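NADH oxidoreductase (Mesorhizobium loti, PDB 3PI7) probably binds NADPH and acts as an oxidoreductase on NAD(P)H, as a putative quinone reductase with GroES-like and Rossmann-fold domains. Local coordinates at residues A[171-183]-A[194-208]. Sequence-based numbering, arbitrary orientation. Where two conformers were deposited one is given.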
loop_
_atom_site.group_PDB
_atom_site.type_symbol
_atom_site.label_atom_id
_atom_site.label_comp_id
_atom_site.label_asym_id
_atom_site.label_seq_id
_atom_site.Cartn_x
_atom_site.Cartn_y
_atom_site.Cartn_z
ATOM N N THR A 171 -5.363 0.625 -15.619
ATOM C CA THR A 171 -6.566 -0.164 -15.911
ATOM C C THR A 171 -7.647 0.794 -16.442
ATOM O O THR A 171 -7.530 2.018 -16.281
ATOM C CB THR A 171 -7.061 -0.919 -14.705
ATOM O OG1 THR A 171 -7.079 -0.043 -13.586
ATOM C CG2 THR A 171 -6.260 -2.133 -14.411
ATOM N N ALA A 172 -8.727 0.253 -17.056
ATOM C CA ALA A 172 -9.826 1.044 -17.657
ATOM C C ALA A 172 -9.234 1.965 -18.708
ATOM O O ALA A 172 -9.460 3.174 -18.691
ATOM C CB ALA A 172 -10.582 1.847 -16.595
ATOM N N GLY A 173 -8.403 1.391 -19.563
ATOM C CA GLY A 173 -7.683 2.122 -20.595
ATOM C C GLY A 173 -8.516 2.993 -21.508
ATOM O O GLY A 173 -8.041 4.026 -21.977
ATOM N N ALA A 174 -9.764 2.625 -21.745
ATOM C CA ALA A 174 -10.581 3.402 -22.673
ATOM C C ALA A 174 -11.321 4.569 -22.024
ATOM O O ALA A 174 -12.055 5.276 -22.722
ATOM C CB ALA A 174 -11.571 2.486 -23.353
ATOM N N SER A 175 -11.152 4.784 -20.711
ATOM C CA SER A 175 -11.855 5.868 -20.020
ATOM C C SER A 175 -11.340 7.236 -20.489
ATOM O O SER A 175 -10.208 7.318 -20.957
ATOM C CB SER A 175 -11.693 5.722 -18.511
ATOM O OG SER A 175 -10.371 6.034 -18.109
ATOM N N GLN A 176 -12.173 8.303 -20.407
ATOM C CA GLN A 176 -11.707 9.632 -20.826
ATOM C C GLN A 176 -10.412 10.047 -20.102
ATOM O O GLN A 176 -9.503 10.600 -20.719
ATOM C CB GLN A 176 -12.777 10.702 -20.606
ATOM C CG GLN A 176 -12.342 12.071 -21.136
ATOM C CD GLN A 176 -12.067 12.021 -22.623
ATOM O OE1 GLN A 176 -10.915 12.144 -23.071
ATOM N NE2 GLN A 176 -13.101 11.718 -23.404
ATOM N N LEU A 177 -10.339 9.782 -18.795
ATOM C CA LEU A 177 -9.166 10.129 -18.004
ATOM C C LEU A 177 -7.893 9.440 -18.562
ATOM O O LEU A 177 -6.858 10.108 -18.784
ATOM C CB LEU A 177 -9.421 9.738 -16.551
ATOM C CG LEU A 177 -8.285 9.927 -15.555
ATOM C CD1 LEU A 177 -7.687 11.335 -15.612
ATOM C CD2 LEU A 177 -8.784 9.652 -14.149
ATOM N N CYS A 178 -7.983 8.126 -18.808
ATOM C CA CYS A 178 -6.836 7.381 -19.334
ATOM C C CYS A 178 -6.431 7.928 -20.690
ATOM O O CYS A 178 -5.229 8.071 -20.957
ATOM C CB CYS A 178 -7.127 5.887 -19.389
ATOM S SG CYS A 178 -7.174 5.094 -17.761
ATOM N N LYS A 179 -7.410 8.303 -21.525
ATOM C CA LYS A 179 -7.089 8.871 -22.821
ATOM C C LYS A 179 -6.357 10.202 -22.679
ATOM O O LYS A 179 -5.435 10.448 -23.444
ATOM C CB LYS A 179 -8.341 9.002 -23.700
ATOM C CG LYS A 179 -8.922 7.625 -24.033
ATOM C CD LYS A 179 -9.919 7.633 -25.197
ATOM C CE LYS A 179 -11.253 8.225 -24.846
ATOM N NZ LYS A 179 -12.227 7.975 -25.946
ATOM N N LEU A 180 -6.713 11.050 -21.694
ATOM C CA LEU A 180 -5.965 12.299 -21.486
ATOM C C LEU A 180 -4.512 11.995 -21.053
ATOM O O LEU A 180 -3.572 12.657 -21.495
ATOM C CB LEU A 180 -6.644 13.168 -20.414
ATOM C CG LEU A 180 -7.978 13.833 -20.774
ATOM C CD1 LEU A 180 -8.556 14.500 -19.577
ATOM C CD2 LEU A 180 -7.825 14.806 -21.915
ATOM N N ILE A 181 -4.338 11.025 -20.151
ATOM C CA ILE A 181 -3.001 10.662 -19.658
ATOM C C ILE A 181 -2.178 10.071 -20.790
ATOM O O ILE A 181 -1.009 10.408 -20.916
ATOM C CB ILE A 181 -3.074 9.722 -18.423
ATOM C CG1 ILE A 181 -3.763 10.487 -17.282
ATOM C CG2 ILE A 181 -1.634 9.260 -17.976
ATOM C CD1 ILE A 181 -4.043 9.684 -16.014
ATOM N N ILE A 182 -2.802 9.225 -21.626
ATOM C CA ILE A 182 -2.104 8.621 -22.775
ATOM C C ILE A 182 -1.531 9.753 -23.669
ATOM O O ILE A 182 -0.356 9.687 -24.043
ATOM C CB ILE A 182 -3.006 7.623 -23.562
ATOM C CG1 ILE A 182 -3.255 6.349 -22.739
ATOM C CG2 ILE A 182 -2.320 7.238 -24.889
ATOM C CD1 ILE A 182 -4.408 5.447 -23.222
ATOM N N GLY A 183 -2.342 10.781 -23.942
ATOM C CA GLY A 183 -1.950 11.960 -24.723
ATOM C C GLY A 183 -0.745 12.684 -24.145
ATOM O O GLY A 183 0.224 12.943 -24.860
ATOM N N VAL A 194 -2.002 -0.275 -21.105
ATOM C CA VAL A 194 -3.352 -0.158 -20.600
ATOM C C VAL A 194 -4.133 -1.423 -20.847
ATOM O O VAL A 194 -3.847 -2.151 -21.785
ATOM C CB VAL A 194 -4.105 1.088 -21.171
ATOM C CG1 VAL A 194 -3.307 2.377 -20.945
ATOM C CG2 VAL A 194 -4.461 0.919 -22.646
ATOM N N THR A 195 -5.115 -1.676 -20.002
ATOM C CA THR A 195 -5.981 -2.840 -20.179
ATOM C C THR A 195 -7.379 -2.397 -20.610
ATOM O O THR A 195 -7.885 -1.361 -20.150
ATOM C CB THR A 195 -6.052 -3.700 -18.907
ATOM O OG1 THR A 195 -6.758 -2.943 -17.932
ATOM C CG2 THR A 195 -4.660 -4.141 -18.389
ATOM N N VAL A 196 -7.999 -3.187 -21.490
ATOM C CA VAL A 196 -9.373 -2.994 -21.983
ATOM C C VAL A 196 -10.170 -4.302 -21.865
ATOM O O VAL A 196 -9.579 -5.345 -21.637
ATOM C CB VAL A 196 -9.397 -2.472 -23.444
ATOM C CG1 VAL A 196 -8.745 -1.108 -23.545
ATOM C CG2 VAL A 196 -8.746 -3.460 -24.403
ATOM N N ARG A 197 -11.491 -4.256 -22.106
ATOM C CA ARG A 197 -12.388 -5.427 -22.107
ATOM C C ARG A 197 -12.871 -5.744 -23.532
ATOM O O ARG A 197 -13.507 -6.779 -23.748
ATOM C CB ARG A 197 -13.606 -5.182 -21.201
ATOM C CG ARG A 197 -13.245 -5.081 -19.728
ATOM C CD ARG A 197 -14.418 -4.700 -18.849
ATOM N N ARG A 198 -12.583 -4.843 -24.498
ATOM C CA ARG A 198 -13.019 -4.985 -25.889
ATOM C C ARG A 198 -11.861 -4.861 -26.860
ATOM O O ARG A 198 -11.148 -3.861 -26.831
ATOM C CB ARG A 198 -14.068 -3.899 -26.235
ATOM C CG ARG A 198 -15.252 -3.802 -25.285
ATOM C CD ARG A 198 -15.991 -2.487 -25.458
ATOM N NE ARG A 198 -16.682 -2.088 -24.229
ATOM C CZ ARG A 198 -18.001 -1.993 -24.104
ATOM N NH1 ARG A 198 -18.795 -2.253 -25.136
ATOM N NH2 ARG A 198 -18.539 -1.623 -22.948
ATOM N N ASP A 199 -11.721 -5.826 -27.779
ATOM C CA ASP A 199 -10.692 -5.791 -28.828
ATOM C C ASP A 199 -10.824 -4.521 -29.711
ATOM O O ASP A 199 -9.811 -3.986 -30.176
ATOM C CB ASP A 199 -10.788 -7.049 -29.706
ATOM C CG ASP A 199 -9.974 -8.241 -29.229
ATOM O OD1 ASP A 199 -9.244 -8.103 -28.212
ATOM O OD2 ASP A 199 -10.053 -9.308 -29.876
ATOM N N GLU A 200 -12.064 -4.022 -29.894
ATOM C CA GLU A 200 -12.372 -2.841 -30.710
ATOM C C GLU A 200 -11.770 -1.536 -30.140
ATOM O O GLU A 200 -11.758 -0.530 -30.844
ATOM C CB GLU A 200 -13.894 -2.676 -30.920
ATOM C CG GLU A 200 -14.695 -2.349 -29.666
ATOM N N GLN A 201 -11.302 -1.544 -28.880
ATOM C CA GLN A 201 -10.717 -0.366 -28.260
ATOM C C GLN A 201 -9.199 -0.362 -28.378
ATOM O O GLN A 201 -8.568 0.612 -27.994
ATOM C CB GLN A 201 -11.126 -0.294 -26.786
ATOM C CG GLN A 201 -12.593 0.069 -26.630
ATOM C CD GLN A 201 -13.082 -0.117 -25.229
ATOM O OE1 GLN A 201 -12.656 -1.028 -24.516
ATOM N NE2 GLN A 201 -14.039 0.710 -24.826
ATOM N N ILE A 202 -8.607 -1.430 -28.920
ATOM C CA ILE A 202 -7.153 -1.533 -29.041
ATOM C C ILE A 202 -6.631 -0.474 -30.025
ATOM O O ILE A 202 -5.783 0.340 -29.643
ATOM C CB ILE A 202 -6.711 -2.985 -29.393
ATOM C CG1 ILE A 202 -7.025 -3.922 -28.197
ATOM C CG2 ILE A 202 -5.228 -3.054 -29.771
ATOM C CD1 ILE A 202 -6.837 -5.418 -28.416
ATOM N N ALA A 203 -7.144 -0.465 -31.273
ATOM C CA ALA A 203 -6.675 0.475 -32.291
ATOM C C ALA A 203 -6.773 1.928 -31.833
ATOM O O ALA A 203 -5.801 2.667 -31.996
ATOM C CB ALA A 203 -7.443 0.284 -33.593
ATOM N N LEU A 204 -7.896 2.331 -31.208
ATOM C CA LEU A 204 -8.019 3.737 -30.842
ATOM C C LEU A 204 -7.040 4.129 -29.758
ATOM O O LEU A 204 -6.515 5.248 -29.803
ATOM C CB LEU A 204 -9.450 4.156 -30.476
ATOM C CG LEU A 204 -10.063 3.750 -29.135
ATOM C CD1 LEU A 204 -9.907 4.872 -28.119
ATOM C CD2 LEU A 204 -11.573 3.512 -29.302
ATOM N N LEU A 205 -6.806 3.236 -28.784
ATOM C CA LEU A 205 -5.886 3.565 -27.686
ATOM C C LEU A 205 -4.456 3.588 -28.173
ATOM O O LEU A 205 -3.694 4.463 -27.771
ATOM C CB LEU A 205 -6.057 2.631 -26.481
ATOM C CG LEU A 205 -7.384 2.858 -25.773
ATOM C CD1 LEU A 205 -7.601 1.872 -24.680
ATOM C CD2 LEU A 205 -7.532 4.308 -25.260
ATOM N N LYS A 206 -4.112 2.706 -29.123
ATOM C CA LYS A 206 -2.777 2.727 -29.700
ATOM C C LYS A 206 -2.587 3.986 -30.542
ATOM O O LYS A 206 -1.502 4.581 -30.523
ATOM C CB LYS A 206 -2.543 1.471 -30.518
ATOM C CG LYS A 206 -2.114 0.309 -29.657
ATOM C CD LYS A 206 -2.076 -0.978 -30.447
ATOM C CE LYS A 206 -1.566 -2.112 -29.599
ATOM N NZ LYS A 206 -1.578 -3.408 -30.328
ATOM N N ASP A 207 -3.661 4.435 -31.218
ATOM C CA ASP A 207 -3.641 5.637 -32.049
ATOM C C ASP A 207 -3.282 6.879 -31.238
ATOM O O ASP A 207 -2.481 7.689 -31.689
ATOM C CB ASP A 207 -4.998 5.841 -32.729
ATOM C CG ASP A 207 -5.007 7.017 -33.681
ATOM O OD1 ASP A 207 -4.235 6.982 -34.675
ATOM O OD2 ASP A 207 -5.764 7.982 -33.424
ATOM N N ILE A 208 -3.819 6.999 -30.025
ATOM C CA ILE A 208 -3.552 8.181 -29.211
ATOM C C ILE A 208 -2.214 8.071 -28.448
ATOM O O ILE A 208 -1.780 9.056 -27.846
ATOM C CB ILE A 208 -4.739 8.510 -28.272
ATOM C CG1 ILE A 208 -5.165 7.304 -27.442
ATOM C CG2 ILE A 208 -5.917 9.075 -29.099
ATOM C CD1 ILE A 208 -5.833 7.662 -26.197
HETATM O O HOH W 1 -9.575 -2.496 -17.447
#
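With CG anti to its own carbonyl carbon (chi1 -69°), Leu205 carries its two methyls up to the turn at Gly173 and the helix 176-183 behind it, while Ile208, whose CG1 stands between backbone N and carbonyl carbon (chi1 52°), sends CD1 between Lys179 and Ile182. CD2 of Leu205 comes 3.3 Å from Gly173 O and also packs on Ile182 CD1 at 3.9 Å, the two side chains crossing at about a right angle. Its other methyl, CD1, lies against the backbone of Gly173 and Ala174. Replacing Leu205 by alanine is likely to strip Ile182 CD1 and the Gly173 peptide of part of their apolar packing and open a gap between helix and turn. Ile208 CD1 lies 3.8 Å from Ile182 CG2, and the same methyl touches CG of Lys179, whose CG and CD cross Leu205 and Leu204 at about a right angle. Strand 167-170, helix 176-188 and strand 191-196 form a beta-alpha-beta unit of the Rossmann fold, in which the turn after the first strand corresponds to the glycine-containing turn that in related Rossmann folds faces the dinucleotide, and probably does so here. That turn is tied to the second strand: Gly173 N donates to Thr195 O at 2.9 Å. Gly173 has no room for a side chain, since a CB would run into Val194 CG2 and Thr195 O. A water accepts from Ala172 N and hydrogen-bonds Thr195 OG1, both at 2.9 Å, bridging the turn at Ala172 to the end of strand 191-196. Thr171 lies alongside Thr195, pointing the same way, with CG2 3.6 Å from Thr195 OG1; its OG1 is hydrogen-bonded to Asp239 OD1 and Ala240 N. Within the type I turn Ala172-Ser175, Ala174 CB rests on the amide of Gln201, 3.4 Å from NE2.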